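Local coordinates for protein fructokinase (PDB 5EYN) that phosphorylates fructose at the expense of ATP, as a fructokinase of the PfkB (ribokinase-like) carbohydrate kinase family, at residues F133-S143 against M162-P173. Sequence-based numbering, arbitrary orientation.
Sequences FQKGEWLHVCS and MKEVGGYVSFDP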
loop_
_atom_site.group_PDB
_atom_site.type_symbol
_atom_site.label_atom_id
_atom_site.label_comp_id
_atom_site.label_asym_id
_atom_site.label_seq_id
_atom_site.Cartn_x
_atom_site.Cartn_y
_atom_site.Cartn_z
ATOM N N PHE A 133 -27.668 -17.604 3.794
ATOM C CA PHE A 133 -28.350 -16.695 4.696
ATOM C C PHE A 133 -29.621 -17.355 5.208
ATOM O O PHE A 133 -30.156 -18.280 4.589
ATOM C CB PHE A 133 -28.748 -15.411 3.967
ATOM C CG PHE A 133 -27.596 -14.582 3.471
ATOM C CD1 PHE A 133 -26.400 -14.491 4.168
ATOM C CD2 PHE A 133 -27.729 -13.872 2.287
ATOM C CE1 PHE A 133 -25.371 -13.693 3.690
ATOM C CE2 PHE A 133 -26.714 -13.080 1.824
ATOM C CZ PHE A 133 -25.530 -13.002 2.519
ATOM N N GLN A 134 -30.122 -16.844 6.324
ATOM C CA GLN A 134 -31.347 -17.361 6.902
ATOM C C GLN A 134 -32.267 -16.223 7.314
ATOM O O GLN A 134 -31.817 -15.107 7.580
ATOM C CB GLN A 134 -31.019 -18.226 8.118
ATOM C CG GLN A 134 -30.142 -19.420 7.778
ATOM C CD GLN A 134 -29.851 -20.297 8.975
ATOM O OE1 GLN A 134 -30.763 -20.798 9.628
ATOM N NE2 GLN A 134 -28.569 -20.492 9.266
ATOM N N LYS A 135 -33.554 -16.529 7.392
ATOM C CA LYS A 135 -34.561 -15.576 7.819
ATOM C C LYS A 135 -34.146 -14.901 9.130
ATOM O O LYS A 135 -33.643 -15.547 10.053
ATOM C CB LYS A 135 -35.899 -16.292 7.981
ATOM C CG LYS A 135 -37.056 -15.385 8.307
ATOM C CD LYS A 135 -38.326 -16.209 8.500
ATOM C CE LYS A 135 -39.464 -15.375 9.056
ATOM N NZ LYS A 135 -39.884 -14.295 8.129
ATOM N N GLY A 136 -34.325 -13.585 9.201
ATOM C CA GLY A 136 -34.072 -12.842 10.421
ATOM C C GLY A 136 -32.631 -12.392 10.606
ATOM O O GLY A 136 -32.332 -11.632 11.518
ATOM N N GLU A 137 -31.726 -12.846 9.753
ATOM C CA GLU A 137 -30.359 -12.366 9.808
ATOM C C GLU A 137 -30.269 -10.958 9.246
ATOM O O GLU A 137 -31.169 -10.486 8.548
ATOM C CB GLU A 137 -29.422 -13.310 9.053
ATOM C CG GLU A 137 -29.257 -14.662 9.739
ATOM C CD GLU A 137 -28.297 -15.585 9.007
ATOM O OE1 GLU A 137 -28.078 -15.396 7.795
ATOM O OE2 GLU A 137 -27.770 -16.516 9.641
ATOM N N TRP A 138 -29.154 -10.305 9.546
ATOM C CA TRP A 138 -28.839 -8.983 9.019
ATOM C C TRP A 138 -27.654 -9.081 8.074
ATOM O O TRP A 138 -26.775 -9.921 8.248
ATOM C CB TRP A 138 -28.495 -8.001 10.159
ATOM C CG TRP A 138 -29.688 -7.514 10.876
ATOM C CD1 TRP A 138 -30.359 -8.134 11.881
ATOM C CD2 TRP A 138 -30.376 -6.291 10.622
ATOM N NE1 TRP A 138 -31.433 -7.369 12.269
ATOM C CE2 TRP A 138 -31.462 -6.228 11.511
ATOM C CE3 TRP A 138 -30.183 -5.240 9.721
ATOM C CZ2 TRP A 138 -32.355 -5.170 11.519
ATOM C CZ3 TRP A 138 -31.074 -4.187 9.729
ATOM C CH2 TRP A 138 -32.151 -4.164 10.618
ATOM N N LEU A 139 -27.650 -8.201 7.079
ATOM C CA LEU A 139 -26.501 -7.999 6.209
ATOM C C LEU A 139 -26.198 -6.511 6.189
ATOM O O LEU A 139 -27.084 -5.711 5.895
ATOM C CB LEU A 139 -26.814 -8.473 4.788
ATOM C CG LEU A 139 -25.746 -8.183 3.731
ATOM C CD1 LEU A 139 -24.500 -8.982 3.993
ATOM C CD2 LEU A 139 -26.305 -8.502 2.349
ATOM N N HIS A 140 -24.957 -6.141 6.506
ATOM C CA HIS A 140 -24.529 -4.752 6.423
ATOM C C HIS A 140 -23.465 -4.563 5.351
ATOM O O HIS A 140 -22.520 -5.353 5.254
ATOM C CB HIS A 140 -23.975 -4.286 7.764
ATOM C CG HIS A 140 -23.496 -2.877 7.760
ATOM N ND1 HIS A 140 -24.359 -1.803 7.706
ATOM C CD2 HIS A 140 -22.243 -2.357 7.745
ATOM C CE1 HIS A 140 -23.660 -0.681 7.683
ATOM N NE2 HIS A 140 -22.373 -0.987 7.721
ATOM N N VAL A 141 -23.656 -3.504 4.565
ATOM C CA VAL A 141 -22.856 -3.183 3.388
ATOM C C VAL A 141 -22.491 -1.703 3.390
ATOM O O VAL A 141 -23.283 -0.880 3.841
ATOM C CB VAL A 141 -23.689 -3.506 2.073
ATOM C CG1 VAL A 141 -22.947 -3.117 0.803
ATOM C CG2 VAL A 141 -24.102 -4.970 2.044
ATOM N N CYS A 142 -21.302 -1.390 2.868
ATOM C CA CYS A 142 -20.852 -0.021 2.600
ATOM C C CYS A 142 -20.557 0.144 1.120
ATOM O O CYS A 142 -20.445 -0.837 0.385
ATOM C CB CYS A 142 -19.608 0.335 3.414
ATOM S SG CYS A 142 -19.839 0.257 5.209
ATOM N N SER A 143 -20.421 1.380 0.674
ATOM C CA SER A 143 -20.336 1.610 -0.757
ATOM C C SER A 143 -19.063 1.137 -1.422
ATOM O O SER A 143 -19.076 0.950 -2.634
ATOM C CB SER A 143 -20.587 3.065 -1.112
ATOM O OG SER A 143 -19.507 3.858 -0.707
ATOM N N MET A 162 -30.376 -11.909 0.619
ATOM C CA MET A 162 -30.770 -11.700 2.001
ATOM C C MET A 162 -32.233 -11.259 2.082
ATOM O O MET A 162 -32.979 -11.741 2.932
ATOM C CB MET A 162 -29.865 -10.668 2.681
ATOM C CG MET A 162 -30.200 -10.490 4.152
ATOM S SD MET A 162 -30.095 -12.007 5.113
ATOM C CE MET A 162 -28.353 -11.998 5.558
ATOM N N LYS A 163 -32.655 -10.385 1.169
ATOM C CA LYS A 163 -34.041 -9.937 1.136
ATOM C C LYS A 163 -34.955 -11.120 0.852
ATOM O O LYS A 163 -36.002 -11.270 1.471
ATOM C CB LYS A 163 -34.243 -8.843 0.082
ATOM C CG LYS A 163 -33.546 -7.534 0.455
ATOM C CD LYS A 163 -33.561 -6.500 -0.663
ATOM C CE LYS A 163 -34.918 -5.909 -0.918
ATOM N NZ LYS A 163 -35.411 -5.164 0.265
ATOM N N GLU A 164 -34.559 -11.974 -0.085
ATOM C CA GLU A 164 -35.421 -13.075 -0.509
ATOM C C GLU A 164 -35.698 -14.051 0.626
ATOM O O GLU A 164 -36.802 -14.595 0.736
ATOM C CB GLU A 164 -34.770 -13.794 -1.687
ATOM C CG GLU A 164 -35.503 -15.004 -2.208
ATOM C CD GLU A 164 -34.733 -15.654 -3.331
ATOM O OE1 GLU A 164 -33.496 -15.783 -3.212
ATOM O OE2 GLU A 164 -35.345 -16.000 -4.354
ATOM N N VAL A 165 -34.694 -14.288 1.463
ATOM C CA VAL A 165 -34.810 -15.269 2.539
ATOM C C VAL A 165 -35.509 -14.694 3.774
ATOM O O VAL A 165 -35.799 -15.413 4.722
ATOM C CB VAL A 165 -33.428 -15.850 2.919
ATOM C CG1 VAL A 165 -32.668 -14.889 3.826
ATOM C CG2 VAL A 165 -33.571 -17.215 3.573
ATOM N N GLY A 166 -35.788 -13.397 3.766
ATOM C CA GLY A 166 -36.450 -12.773 4.896
ATOM C C GLY A 166 -35.498 -12.233 5.945
ATOM O O GLY A 166 -35.846 -12.127 7.118
ATOM N N GLY A 167 -34.293 -11.889 5.520
ATOM C CA GLY A 167 -33.360 -11.165 6.353
ATOM C C GLY A 167 -33.524 -9.670 6.166
ATOM O O GLY A 167 -34.426 -9.205 5.465
ATOM N N TYR A 168 -32.632 -8.913 6.787
ATOM C CA TYR A 168 -32.712 -7.464 6.794
ATOM C C TYR A 168 -31.399 -6.903 6.297
ATOM O O TYR A 168 -30.338 -7.496 6.503
ATOM C CB TYR A 168 -32.985 -6.956 8.207
ATOM C CG TYR A 168 -34.215 -7.562 8.817
ATOM C CD1 TYR A 168 -35.463 -7.261 8.316
ATOM C CD2 TYR A 168 -34.129 -8.421 9.895
ATOM C CE1 TYR A 168 -36.607 -7.813 8.855
ATOM C CE2 TYR A 168 -35.263 -8.992 10.436
ATOM C CZ TYR A 168 -36.505 -8.677 9.913
ATOM O OH TYR A 168 -37.648 -9.233 10.457
ATOM N N VAL A 169 -31.475 -5.743 5.661
ATOM C CA VAL A 169 -30.323 -5.136 5.021
ATOM C C VAL A 169 -30.056 -3.754 5.582
ATOM O O VAL A 169 -30.935 -2.899 5.624
ATOM C CB VAL A 169 -30.545 -5.029 3.498
ATOM C CG1 VAL A 169 -29.371 -4.315 2.846
ATOM C CG2 VAL A 169 -30.754 -6.405 2.902
ATOM N N SER A 170 -28.820 -3.566 6.029
ATOM C CA SER A 170 -28.327 -2.290 6.503
ATOM C C SER A 170 -27.287 -1.773 5.514
ATOM O O SER A 170 -26.451 -2.530 5.037
ATOM C CB SER A 170 -27.705 -2.497 7.886
ATOM O OG SER A 170 -27.007 -1.365 8.377
ATOM N N PHE A 171 -27.336 -0.482 5.221
ATOM C CA PHE A 171 -26.413 0.140 4.290
ATOM C C PHE A 171 -25.912 1.454 4.864
ATOM O O PHE A 171 -26.699 2.273 5.346
ATOM C CB PHE A 171 -27.131 0.361 2.947
ATOM C CG PHE A 171 -26.267 0.951 1.859
ATOM C CD1 PHE A 171 -25.078 0.359 1.500
ATOM C CD2 PHE A 171 -26.664 2.090 1.181
ATOM C CE1 PHE A 171 -24.290 0.896 0.514
ATOM C CE2 PHE A 171 -25.892 2.613 0.178
ATOM C CZ PHE A 171 -24.695 2.026 -0.140
ATOM N N ASP A 172 -24.595 1.625 4.845
ATOM C CA ASP A 172 -23.948 2.872 5.239
ATOM C C ASP A 172 -23.084 3.258 4.051
ATOM O O ASP A 172 -22.059 2.639 3.817
ATOM C CB ASP A 172 -23.084 2.647 6.485
ATOM C CG ASP A 172 -22.264 3.846 6.887
ATOM O OD1 ASP A 172 -22.273 4.863 6.180
ATOM O OD2 ASP A 172 -21.582 3.727 7.920
ATOM N N PRO A 173 -23.533 4.240 3.263
ATOM C CA PRO A 173 -22.746 4.572 2.071
ATOM C C PRO A 173 -21.244 4.705 2.370
ATOM O O PRO A 173 -20.441 4.118 1.658
ATOM C CB PRO A 173 -23.406 5.860 1.584
ATOM C CG PRO A 173 -24.871 5.643 1.925
ATOM C CD PRO A 173 -24.850 4.907 3.261
HETATM O O HOH W 1 -38.317 -12.104 8.154
HETATM O O HOH W 2 -20.558 1.219 8.404
#
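Met162 reaches from the last turn of helix 151-165 across Phe133 and Leu139, inside a beta-alpha-beta crossover whose parallel strands 138-142 and 168-172 lie side by side in the central sheet of the ribokinase-like fold. Bends at chi2 (58°) and chi3 (87°) fold the methionine chain back, laying CE over one face of the Phe133 ring, 3.4 Å from CG, in a CH-pi contact; CE also touches Leu139 CB. On the opposite face of the sheet Tyr168 CB sits over the centre of the six-membered ring of Trp138, 3.6 Å from CD2, and Trp282 meets both aromatic rings edge-to-face. Gly167 CA packs closely against both Met162 SD and Glu137 O, 3.2 Å from the latter.

Between the strands, backbone bonds alternate in parallel fashion, from Tyr168 N to Glu137 O through Leu139, Ser170 and Val141 to Asp172 N. Before them, Gly166 closes the helix with a Schellman motif, and its O accepts from Gly136 N in the turn 134-137; a water also ties this O to Lys135 NZ.

Further along the Trp138 face, with OG turned anti to its own backbone N (chi1 171°), Ser170 reaches the edge of the His140 ring and hydrogen-bonds ND1, OG to ND1 2.8 Å. A water links His140 NE2 to Asp172 OD2; the nearest atom of the Asp172 side chain is about 4 Å from the bound calcium ion, bringing this end of the strands to the active site. Next in sequence, Pro173 O accepts from Ser143 twice, from opposite faces of its carbonyl plane: from N at 2.9 Å and from OG at 2.6 Å.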